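Local coordinates for protein DspB (Aggregatibacter actinomycetemcomitans, PDB 1YHT) that probably hydrolyses beta-linked N-acetylglucosamine residues as a family 20 glycoside hydrolase, releasing bacterial biofilms by cutting their polysaccharide, at residues N119-T122 / A123-L127; H53-H57 / E58-I62; D155-T158 / F159-L163; L23-R27 / H28-P32. All coordinates share one frame; numbering follows the deposited sequence.

Contact 1. Residues N119-T122 / A123-L127; sequences NHMT and AIFKL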
loop_
_atom_site.group_PDB
_atom_site.type_symbol
_atom_site.label_atom_id
_atom_site.label_comp_id
_atom_site.label_asym_id
_atom_site.label_seq_id
_atom_site.Cartn_x
_atom_site.Cartn_y
_atom_site.Cartn_z
ATOM N N ASN A 119 6.170 -10.412 -2.396
ATOM C CA ASN A 119 7.295 -9.621 -2.925
ATOM C C ASN A 119 7.384 -8.303 -2.110
ATOM O O ASN A 119 6.760 -8.200 -1.045
ATOM C CB ASN A 119 7.110 -9.452 -4.454
ATOM C CG ASN A 119 8.450 -9.389 -5.242
ATOM O OD1 ASN A 119 8.796 -10.304 -6.061
ATOM N ND2 ASN A 119 9.197 -8.311 -5.031
ATOM N N HIS A 120 8.135 -7.311 -2.597
ATOM C CA HIS A 120 8.159 -5.977 -1.988
ATOM C C HIS A 120 8.420 -6.061 -0.467
ATOM O O HIS A 120 7.801 -5.362 0.350
ATOM C CB HIS A 120 6.866 -5.232 -2.340
ATOM C CG HIS A 120 6.820 -4.744 -3.759
ATOM N ND1 HIS A 120 7.606 -3.703 -4.208
ATOM C CD2 HIS A 120 6.096 -5.158 -4.834
ATOM C CE1 HIS A 120 7.375 -3.504 -5.500
ATOM N NE2 HIS A 120 6.445 -4.359 -5.901
ATOM N N MET A 121 9.378 -6.916 -0.085
ATOM C CA MET A 121 9.660 -7.135 1.345
ATOM C C MET A 121 11.108 -7.328 1.677
ATOM O O MET A 121 11.431 -7.907 2.713
ATOM C CB MET A 121 8.778 -8.269 1.915
ATOM C CG MET A 121 8.923 -9.625 1.293
ATOM S SD MET A 121 7.888 -10.921 2.008
ATOM C CE MET A 121 8.137 -10.638 3.757
ATOM N N THR A 122 12.005 -6.810 0.837
ATOM C CA THR A 122 13.438 -6.985 1.068
ATOM C C THR A 122 13.918 -6.383 2.385
ATOM O O THR A 122 14.774 -6.947 3.021
ATOM C CB THR A 122 14.285 -6.487 -0.097
ATOM O OG1 THR A 122 13.808 -7.100 -1.293
ATOM C CG2 THR A 122 15.745 -6.876 0.085
ATOM N N ALA A 123 13.379 -5.242 2.792
ATOM C CA ALA A 123 13.834 -4.617 4.030
ATOM C C ALA A 123 13.589 -5.562 5.229
ATOM O O ALA A 123 14.425 -5.712 6.110
ATOM C CB ALA A 123 13.131 -3.288 4.230
ATOM N N ILE A 124 12.429 -6.195 5.247
ATOM C CA ILE A 124 12.130 -7.216 6.256
ATOM C C ILE A 124 13.177 -8.333 6.218
ATOM O O ILE A 124 13.692 -8.715 7.248
ATOM C CB ILE A 124 10.739 -7.806 6.026
ATOM C CG1 ILE A 124 9.642 -6.778 6.414
ATOM C CG2 ILE A 124 10.559 -9.075 6.806
ATOM C CD1 ILE A 124 8.246 -7.119 5.904
ATOM N N PHE A 125 13.461 -8.869 5.036
ATOM C CA PHE A 125 14.513 -9.907 4.901
ATOM C C PHE A 125 15.844 -9.440 5.512
ATOM O O PHE A 125 16.522 -10.163 6.251
ATOM C CB PHE A 125 14.755 -10.226 3.425
ATOM C CG PHE A 125 13.583 -10.902 2.710
ATOM C CD1 PHE A 125 12.604 -11.570 3.394
ATOM C CD2 PHE A 125 13.546 -10.910 1.336
ATOM C CE1 PHE A 125 11.569 -12.231 2.713
ATOM C CE2 PHE A 125 12.502 -11.556 0.630
ATOM C CZ PHE A 125 11.530 -12.214 1.324
ATOM N N LYS A 126 16.228 -8.212 5.197
ATOM C CA LYS A 126 17.505 -7.719 5.661
ATOM C C LYS A 126 17.534 -7.590 7.198
ATOM O O LYS A 126 18.536 -7.904 7.814
ATOM C CB LYS A 126 17.836 -6.398 4.989
ATOM C CG LYS A 126 18.058 -6.529 3.447
ATOM C CD LYS A 126 18.982 -7.739 3.095
ATOM C CE LYS A 126 19.537 -7.735 1.660
ATOM N NZ LYS A 126 20.490 -8.921 1.497
ATOM N N LEU A 127 16.441 -7.147 7.821
ATOM C CA LEU A 127 16.371 -7.118 9.306
ATOM C C LEU A 127 16.382 -8.506 9.963
ATOM O O LEU A 127 17.005 -8.697 11.026
ATOM C CB LEU A 127 15.129 -6.332 9.755
ATOM C CG LEU A 127 15.157 -4.831 9.467
ATOM C CD1 LEU A 127 13.771 -4.232 9.613
ATOM C CD2 LEU A 127 16.180 -4.158 10.368
#
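The first turn of helix 122-132, which follows the barrel strand 110-117, is built where Met121 and Thr122 meet Ile124, Phe125 and Lys126. Met121 holds the N-cap position, and its carbonyl opens the helical ladder: Phe125 N donates to Met121 O over 3.2 Å, nearly straight at 167° and in the carbonyl plane. The next rung, Lys126 N to Thr122 O, is shorter at 2.9 Å. Met121 O also sits above one face of the Phe125 ring, displaced toward its rim. The Met121 side chain starts with CG wedged between backbone N and carbonyl carbon (chi1 60°), runs straight through chi2 and bends at chi3. This course takes it past the far end of the phenyl ring, where CG lies 3.7 Å from Phe125 CZ. Its sulfur completes a Met-aromatic contact, SD standing 4.7 Å from the Phe125 ring centroid and approaching obliquely. The methyl beyond lies near both Phe125 CE1 and Ile124, with Met121 CE 4.1 Å from Ile124 CD1, and also packs on Met160 of helix 154-171. On the more exposed side Thr122 and Lys126 run alongside each other, CG2 of Thr122 touching CG of Lys126 at 4.1 Å. The hydroxyl of Thr122 bonds to His57, while the preceding His120 binds Asp56 and Glu184. An N-cap residue whose carbonyl starts the helix, a Met-aromatic contact beside it and a helix following a strand's C-terminal end together mark the start of a beta-alpha unit's helix in a TIM barrel.

Contact 2. Residues H53-H57 / E58-I62; sequences HFSDH and ENYAI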
loop_
_atom_site.group_PDB
_atom_site.type_symbol
_atom_site.label_atom_id
_atom_site.label_comp_id
_atom_site.label_asym_id
_atom_site.label_seq_id
_atom_site.Cartn_x
_atom_site.Cartn_y
_atom_site.Cartn_z
ATOM N N HIS A 53 1.929 2.672 3.507
ATOM C CA HIS A 53 2.825 1.703 2.843
ATOM C C HIS A 53 4.220 1.904 3.409
ATOM O O HIS A 53 5.026 2.620 2.817
ATOM C CB HIS A 53 2.763 1.924 1.315
ATOM C CG HIS A 53 3.485 0.877 0.512
ATOM N ND1 HIS A 53 2.848 -0.227 -0.021
ATOM C CD2 HIS A 53 4.781 0.780 0.141
ATOM C CE1 HIS A 53 3.735 -0.963 -0.676
ATOM N NE2 HIS A 53 4.918 -0.372 -0.593
ATOM N N PHE A 54 4.488 1.271 4.558
ATOM C CA PHE A 54 5.727 1.470 5.363
ATOM C C PHE A 54 6.799 0.404 5.159
ATOM O O PHE A 54 7.894 0.518 5.712
ATOM C CB PHE A 54 5.411 1.582 6.889
ATOM C CG PHE A 54 4.780 0.350 7.480
ATOM C CD1 PHE A 54 5.557 -0.729 7.892
ATOM C CD2 PHE A 54 3.421 0.264 7.613
ATOM C CE1 PHE A 54 4.972 -1.856 8.383
ATOM C CE2 PHE A 54 2.848 -0.870 8.111
ATOM C CZ PHE A 54 3.628 -1.925 8.507
ATOM N N SER A 55 6.483 -0.624 4.356
ATOM C CA SER A 55 7.380 -1.762 4.181
ATOM C C SER A 55 7.515 -2.074 2.655
ATOM O O SER A 55 6.514 -2.294 1.959
ATOM C CB SER A 55 6.849 -2.962 4.945
ATOM O OG SER A 55 7.623 -4.133 4.698
ATOM N N ASP A 56 8.746 -2.071 2.158
ATOM C CA ASP A 56 8.992 -2.426 0.758
ATOM C C ASP A 56 10.438 -2.896 0.645
ATOM O O ASP A 56 11.045 -3.225 1.645
ATOM C CB ASP A 56 8.661 -1.255 -0.203
ATOM C CG ASP A 56 8.099 -1.732 -1.546
ATOM O OD1 ASP A 56 8.900 -2.369 -2.296
ATOM O OD2 ASP A 56 6.856 -1.520 -1.860
ATOM N N HIS A 57 11.011 -2.910 -0.551
ATOM C CA HIS A 57 12.386 -3.351 -0.696
ATOM C C HIS A 57 13.407 -2.461 0.013
ATOM O O HIS A 57 14.324 -2.965 0.648
ATOM C CB HIS A 57 12.789 -3.421 -2.164
ATOM C CG HIS A 57 11.956 -4.334 -2.982
ATOM N ND1 HIS A 57 11.969 -5.697 -2.803
ATOM C CD2 HIS A 57 11.181 -4.101 -4.064
ATOM C CE1 HIS A 57 11.211 -6.264 -3.722
ATOM N NE2 HIS A 57 10.729 -5.324 -4.509
ATOM N N GLU A 58 13.175 -1.158 -0.004
ATOM C CA GLU A 58 14.184 -0.197 0.375
ATOM C C GLU A 58 14.221 0.019 1.896
ATOM O O GLU A 58 15.286 0.353 2.441
ATOM C CB GLU A 58 13.928 1.145 -0.319
ATOM C CG GLU A 58 14.123 1.161 -1.840
ATOM C CD GLU A 58 12.951 0.605 -2.604
ATOM O OE1 GLU A 58 11.989 0.106 -2.000
ATOM O OE2 GLU A 58 12.989 0.655 -3.837
ATOM N N ASN A 59 13.079 -0.151 2.570
ATOM C CA ASN A 59 13.025 0.054 4.006
ATOM C C ASN A 59 11.769 -0.535 4.659
ATOM O O ASN A 59 10.790 -0.857 3.976
ATOM C CB ASN A 59 13.101 1.563 4.289
ATOM C CG ASN A 59 13.397 1.903 5.750
ATOM O OD1 ASN A 59 14.002 1.129 6.502
ATOM N ND2 ASN A 59 13.022 3.100 6.132
ATOM N N TYR A 60 11.869 -0.726 5.981
ATOM C CA TYR A 60 10.756 -1.081 6.856
ATOM C C TYR A 60 10.751 0.094 7.846
ATOM O O TYR A 60 11.623 0.178 8.717
ATOM C CB TYR A 60 11.055 -2.415 7.608
ATOM C CG TYR A 60 9.940 -2.873 8.488
ATOM C CD1 TYR A 60 8.899 -3.632 7.962
ATOM C CD2 TYR A 60 9.878 -2.495 9.834
ATOM C CE1 TYR A 60 7.827 -4.050 8.763
ATOM C CE2 TYR A 60 8.803 -2.876 10.646
ATOM C CZ TYR A 60 7.782 -3.683 10.081
ATOM O OH TYR A 60 6.707 -4.069 10.801
ATOM N N ALA A 61 9.768 0.976 7.723
ATOM C CA ALA A 61 9.864 2.312 8.281
ATOM C C ALA A 61 9.173 2.540 9.636
ATOM O O ALA A 61 8.860 3.685 9.975
ATOM C CB ALA A 61 9.340 3.310 7.275
ATOM N N ILE A 62 8.955 1.476 10.408
ATOM C CA ILE A 62 8.447 1.583 11.779
ATOM C C ILE A 62 9.236 0.710 12.704
ATOM O O ILE A 62 9.870 -0.244 12.288
ATOM C CB ILE A 62 6.913 1.226 11.903
ATOM C CG1 ILE A 62 6.647 -0.257 11.630
ATOM C CG2 ILE A 62 6.144 2.059 10.933
ATOM C CD1 ILE A 62 5.137 -0.607 11.576
#
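The Phe54 ring carries Ile62 CD1 over one face and meets Tyr60 CE1 at its edge, in plane. Tyr60 in turn offers a face to that edge: the pair is an offset edge-to-face stack with centroids 5.4 Å apart and planes at 87°. Ser55 OG lies at the edge of the tyrosine, near its plane. The isoleucine methyl makes a CH-pi contact, Ile62 CD1 standing 3.7 Å from the Phe54 ring centroid and shifted toward the rim at CE1. Phe54 reaches this place because its CG lies between backbone N and carbonyl carbon (chi1 62°), which turns the ring toward the returning chain. Two backbone bonds tie the hairpin-like loop on either side of the single Ser55-Tyr60 bridge: Ala61 N to Phe54 O at 2.8 Å and Asp56 N to Asn59 O at 3.0 Å. Near the bend, Asp56 is gripped through both oxygens. His53 NE2 donates to Asp56 OD2 over 2.6 Å, with the acceptor in the imidazole plane, and His57 N reaches Asp56 OD1 over 2.8 Å; each oxygen uses its anti lone pair. Glu58 OE1 comes within 4.0 Å of Asp56 OD1, and Arg27 forms a salt bridge with Glu58. The aromatic pair packs against apolar side chains of strand 110-117 and helix 154-171, Tyr60 also touching helix 122-132, whereas the bend carries the acidic groups. Hydrogen bonds to both oxygens fix the rotation of the Asp56 carboxylate, while the salt bridge to Arg27 holds Glu58 nearby.

Contact 3. Residues D155-T158 / F159-L163; sequences DSIT and FMQSL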
loop_
_atom_site.group_PDB
_atom_site.type_symbol
_atom_site.label_atom_id
_atom_site.label_comp_id
_atom_site.label_asym_id
_atom_site.label_seq_id
_atom_site.Cartn_x
_atom_site.Cartn_y
_atom_site.Cartn_z
ATOM N N ASP A 155 5.838 -22.463 7.956
ATOM C CA ASP A 155 6.708 -21.707 8.831
ATOM C C ASP A 155 6.782 -20.250 8.383
ATOM O O ASP A 155 6.814 -19.362 9.198
ATOM C CB ASP A 155 8.098 -22.320 8.949
ATOM C CG ASP A 155 8.063 -23.701 9.574
ATOM O OD1 ASP A 155 7.068 -24.020 10.257
ATOM O OD2 ASP A 155 9.016 -24.460 9.373
ATOM N N SER A 156 6.784 -20.054 7.073
ATOM C CA SER A 156 6.758 -18.754 6.469
ATOM C C SER A 156 5.476 -18.021 6.753
ATOM O O SER A 156 5.496 -16.810 7.074
ATOM C CB SER A 156 7.024 -18.875 4.971
ATOM O OG SER A 156 8.313 -19.489 4.819
ATOM N N ILE A 157 4.365 -18.768 6.710
ATOM C CA ILE A 157 3.058 -18.214 7.061
ATOM C C ILE A 157 2.981 -17.840 8.548
ATOM O O ILE A 157 2.532 -16.747 8.899
ATOM C CB ILE A 157 1.935 -19.181 6.690
ATOM C CG1 ILE A 157 1.987 -19.408 5.187
ATOM C CG2 ILE A 157 0.561 -18.631 7.113
ATOM C CD1 ILE A 157 1.138 -20.621 4.695
ATOM N N THR A 158 3.453 -18.727 9.407
ATOM C CA THR A 158 3.553 -18.448 10.834
ATOM C C THR A 158 4.388 -17.175 11.095
ATOM O O THR A 158 4.004 -16.326 11.854
ATOM C CB THR A 158 4.145 -19.659 11.573
ATOM O OG1 THR A 158 3.244 -20.786 11.450
ATOM C CG2 THR A 158 4.316 -19.362 13.103
ATOM N N PHE A 159 5.554 -17.078 10.477
ATOM C CA PHE A 159 6.385 -15.890 10.607
ATOM C C PHE A 159 5.660 -14.593 10.212
ATOM O O PHE A 159 5.676 -13.605 10.975
ATOM C CB PHE A 159 7.666 -16.007 9.784
ATOM C CG PHE A 159 8.404 -14.725 9.711
ATOM C CD1 PHE A 159 9.174 -14.310 10.786
ATOM C CD2 PHE A 159 8.247 -13.877 8.618
ATOM C CE1 PHE A 159 9.839 -13.060 10.763
ATOM C CE2 PHE A 159 8.872 -12.636 8.597
ATOM C CZ PHE A 159 9.690 -12.234 9.676
ATOM N N MET A 160 5.039 -14.609 9.031
ATOM C CA MET A 160 4.270 -13.486 8.502
ATOM C C MET A 160 3.202 -13.068 9.488
ATOM O O MET A 160 3.062 -11.883 9.751
ATOM C CB MET A 160 3.596 -13.801 7.155
ATOM C CG MET A 160 4.531 -13.740 5.995
ATOM S SD MET A 160 5.495 -12.228 5.875
ATOM C CE MET A 160 4.270 -10.963 5.765
ATOM N N GLN A 161 2.489 -14.055 10.008
ATOM C CA GLN A 161 1.426 -13.812 10.931
ATOM C C GLN A 161 1.933 -13.245 12.271
ATOM O O GLN A 161 1.303 -12.398 12.817
ATOM C CB GLN A 161 0.635 -15.085 11.131
ATOM C CG GLN A 161 -0.293 -15.350 9.913
ATOM C CD GLN A 161 -1.073 -16.646 10.072
ATOM O OE1 GLN A 161 -0.830 -17.412 11.007
ATOM N NE2 GLN A 161 -2.015 -16.890 9.157
ATOM N N SER A 162 3.073 -13.709 12.763
ATOM C CA SER A 162 3.695 -13.109 13.952
ATOM C C SER A 162 4.022 -11.617 13.749
ATOM O O SER A 162 3.784 -10.842 14.653
ATOM C CB SER A 162 4.918 -13.895 14.422
ATOM O OG SER A 162 6.039 -13.596 13.616
ATOM N N LEU A 163 4.491 -11.214 12.560
ATOM C CA LEU A 163 4.775 -9.804 12.252
ATOM C C LEU A 163 3.454 -9.037 12.058
ATOM O O LEU A 163 3.260 -7.932 12.591
ATOM C CB LEU A 163 5.653 -9.680 10.994
ATOM C CG LEU A 163 6.182 -8.298 10.610
ATOM C CD1 LEU A 163 6.969 -7.612 11.804
ATOM C CD2 LEU A 163 7.062 -8.442 9.353
#
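Phe159 O is gripped by two donors, the hydroxyl of Ser162 at 2.7 Å from OG and the amide of Leu163 at 3.1 Å from N, a double use of one carbonyl within the alpha-helix 154-171. The serine manages this because its OG is placed between backbone N and carbonyl carbon (chi1 79°), folding it back over the preceding turn. It comes to the carbonyl from the side, with a C=O...OG angle of 128°. Across the junction the i to i+4 ladder is regular: Phe159 N bonds to Asp155 O, Met160 N to Ser156 O, Gln161 N to Ile157 O and Ser162 N to Thr158 O, all close to 2.9 or 3.0 Å. Each donor is tilted somewhat from its carbonyl plane. Ser156 OG leaves the helix to bind Leu140 O, whereas Thr158 OG1 bonds within it to Ala154 O, one turn earlier. The buried side of the helix carries Phe159 and Met160. Phe159 directs the edge of its ring to Ser156 O and packs against Val128 and Arg132 of helix 122-132, while Met160 extends to Leu115 and Ser117 on strand 110-117. These contacts seat the helix between its neighbours and the barrel sheet. Ile157 and Gln161 run side by side toward helix 192-208, touching Tyr198 and Phe205 respectively. The extended glutamine keeps its CG 3.3 Å from Ile157 O and brings its amide beside the isoleucine branch, with Gln161 NE2 3.7 Å from Ile157 CG2.

Contact 4. Residues L23-R27 / H28-P32; sequences LDIAR and HFYSP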
loop_
_atom_site.group_PDB
_atom_site.type_symbol
_atom_site.label_atom_id
_atom_site.label_comp_id
_atom_site.label_asym_id
_atom_site.label_seq_id
_atom_site.Cartn_x
_atom_site.Cartn_y
_atom_site.Cartn_z
ATOM N N LEU A 23 0.267 6.428 1.300
ATOM C CA LEU A 23 1.526 7.138 1.431
ATOM C C LEU A 23 2.607 6.095 1.561
ATOM O O LEU A 23 2.573 5.255 2.493
ATOM C CB LEU A 23 1.534 8.054 2.676
ATOM C CG LEU A 23 2.779 8.973 2.761
ATOM C CD1 LEU A 23 2.886 10.013 1.654
ATOM C CD2 LEU A 23 2.835 9.646 4.080
ATOM N N ASP A 24 3.558 6.148 0.629
ATOM C CA ASP A 24 4.697 5.232 0.620
ATOM C C ASP A 24 5.806 5.881 1.430
ATOM O O ASP A 24 6.508 6.767 0.965
ATOM C CB ASP A 24 5.115 4.925 -0.812
ATOM C CG ASP A 24 6.486 4.281 -0.929
ATOM O OD1 ASP A 24 7.058 3.744 0.058
ATOM O OD2 ASP A 24 7.003 4.290 -2.075
ATOM N N ILE A 25 5.927 5.414 2.661
ATOM C CA ILE A 25 6.962 5.885 3.544
ATOM C C ILE A 25 8.150 4.940 3.541
ATOM O O ILE A 25 9.091 5.193 4.228
ATOM C CB ILE A 25 6.455 6.175 4.986
ATOM C CG1 ILE A 25 6.004 4.922 5.742
ATOM C CG2 ILE A 25 5.322 7.249 4.934
ATOM C CD1 ILE A 25 5.665 5.210 7.147
ATOM N N ALA A 26 8.113 3.889 2.725
ATOM C CA ALA A 26 9.228 2.955 2.634
ATOM C C ALA A 26 10.326 3.484 1.723
ATOM O O ALA A 26 11.506 3.311 1.998
ATOM C CB ALA A 26 8.738 1.599 2.126
ATOM N N ARG A 27 9.932 4.068 0.607
ATOM C CA ARG A 27 10.876 4.638 -0.368
ATOM C C ARG A 27 11.297 6.083 -0.052
ATOM O O ARG A 27 12.301 6.551 -0.578
ATOM C CB ARG A 27 10.261 4.630 -1.766
ATOM C CG ARG A 27 10.308 3.265 -2.476
ATOM C CD ARG A 27 9.563 2.136 -1.744
ATOM N NE ARG A 27 9.444 1.035 -2.703
ATOM C CZ ARG A 27 8.509 0.944 -3.630
ATOM N NH1 ARG A 27 7.521 1.816 -3.657
ATOM N NH2 ARG A 27 8.545 -0.048 -4.520
ATOM N N HIS A 28 10.454 6.810 0.677
ATOM C CA HIS A 28 10.770 8.181 1.108
ATOM C C HIS A 28 10.138 8.420 2.497
ATOM O O HIS A 28 8.964 8.126 2.682
ATOM C CB HIS A 28 10.215 9.227 0.149
ATOM C CG HIS A 28 10.817 10.591 0.354
ATOM N ND1 HIS A 28 10.408 11.451 1.357
ATOM C CD2 HIS A 28 11.853 11.199 -0.260
ATOM C CE1 HIS A 28 11.149 12.550 1.319
ATOM N NE2 HIS A 28 12.033 12.420 0.346
ATOM N N PHE A 29 10.905 8.915 3.463
ATOM C CA PHE A 29 10.398 9.014 4.836
ATOM C C PHE A 29 9.705 10.327 5.031
ATOM O O PHE A 29 10.128 11.314 4.454
ATOM C CB PHE A 29 11.558 8.906 5.827
ATOM C CG PHE A 29 11.142 8.639 7.234
ATOM C CD1 PHE A 29 10.784 7.373 7.633
ATOM C CD2 PHE A 29 11.119 9.666 8.176
ATOM C CE1 PHE A 29 10.426 7.093 8.925
ATOM C CE2 PHE A 29 10.763 9.398 9.478
ATOM C CZ PHE A 29 10.415 8.127 9.860
ATOM N N TYR A 30 8.676 10.355 5.878
ATOM C CA TYR A 30 7.960 11.571 6.217
ATOM C C TYR A 30 7.877 11.741 7.738
ATOM O O TYR A 30 7.549 10.810 8.504
ATOM C CB TYR A 30 6.527 11.572 5.615
ATOM C CG TYR A 30 6.482 11.435 4.091
ATOM C CD1 TYR A 30 6.139 12.522 3.273
ATOM C CD2 TYR A 30 6.784 10.241 3.483
ATOM C CE1 TYR A 30 6.052 12.407 1.890
ATOM C CE2 TYR A 30 6.747 10.106 2.076
ATOM C CZ TYR A 30 6.364 11.179 1.291
ATOM O OH TYR A 30 6.333 11.063 -0.080
ATOM N N SER A 31 8.184 12.950 8.173
ATOM C CA SER A 31 8.164 13.299 9.582
ATOM C C SER A 31 6.756 13.165 10.164
ATOM O O SER A 31 5.781 13.297 9.452
ATOM C CB SER A 31 8.701 14.716 9.767
ATOM O OG SER A 31 7.718 15.679 9.436
ATOM N N PRO A 32 6.638 12.858 11.453
ATOM C CA PRO A 32 5.300 12.936 12.062
ATOM C C PRO A 32 4.500 14.210 11.758
ATOM O O PRO A 32 3.305 14.147 11.456
ATOM C CB PRO A 32 5.605 12.830 13.563
ATOM C CG PRO A 32 6.810 11.965 13.616
ATOM C CD PRO A 32 7.640 12.351 12.413
HETATM O O HOH W 1 5.994 8.609 -0.976
#
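The loop leaving the C-terminal end of barrel strand 18-24 doubles back so that Leu23 and Ile25 pack on Tyr30. Leu23 CD1 sits over one face of the tyrosine in a CH-pi contact, 3.9 Å from the Tyr30 ring centroid, and His28 ND1 lies over the opposite face, offset toward the rim. Ile25 CG2 comes obliquely to the ring at Tyr30 CD2, 3.6 Å away. Asp24 O approaches the ring edge, and a water joins it to the phenol: that water donates to Asp24 O at 2.7 Å and accepts from Tyr30 OH at 2.6 Å. The strand-end carbonyl is thus linked to a side chain six residues on. The turn between is shaped by the carboxylate of Asp24. Its OD1 takes two amides from the same face, Ala26 N in an Asx turn and Arg27 N at 2.9 Å, while OD2 forms a salt bridge with Arg27 NH1 at 3.0 Å. The bend at chi2 (60°) brings the guanidinium back to Asp24; OD2 lies in the guanidinium plane, though NH1 meets it from above the carboxylate plane. Arg27 NE then pairs with Glu58, and NH1 makes a weak bond to a bound glycerol. Ile25 CA also approaches His28 O, at 3.1 Å, as a CH...O contact. An Asx-stabilised turn with a charged arginine at the mouth is consistent with the substrate-facing end of a family 20 TIM barrel.

In the fold
Along the chain the order is contact 4, contact 2, contact 1, contact 3. Contacts 4, 2 and 1 follow the C-terminal ends of the successive parallel strands 18-24, 49-53 and 110-117, and so sit side by side round one rim of the barrel; contact 2 lies between the others, its centre about 8 Å from those of both. Contact 3 belongs to helix 154-171 on the outer layer, about 14 Å from contact 1 between centres, and packs against it and contact 2. Contacts 3 and 4 do not touch, with centres about 25 Å apart. Polar bonds connect the rim loops, consistent with a catalytic mouth, whereas apolar packing attaches the helix.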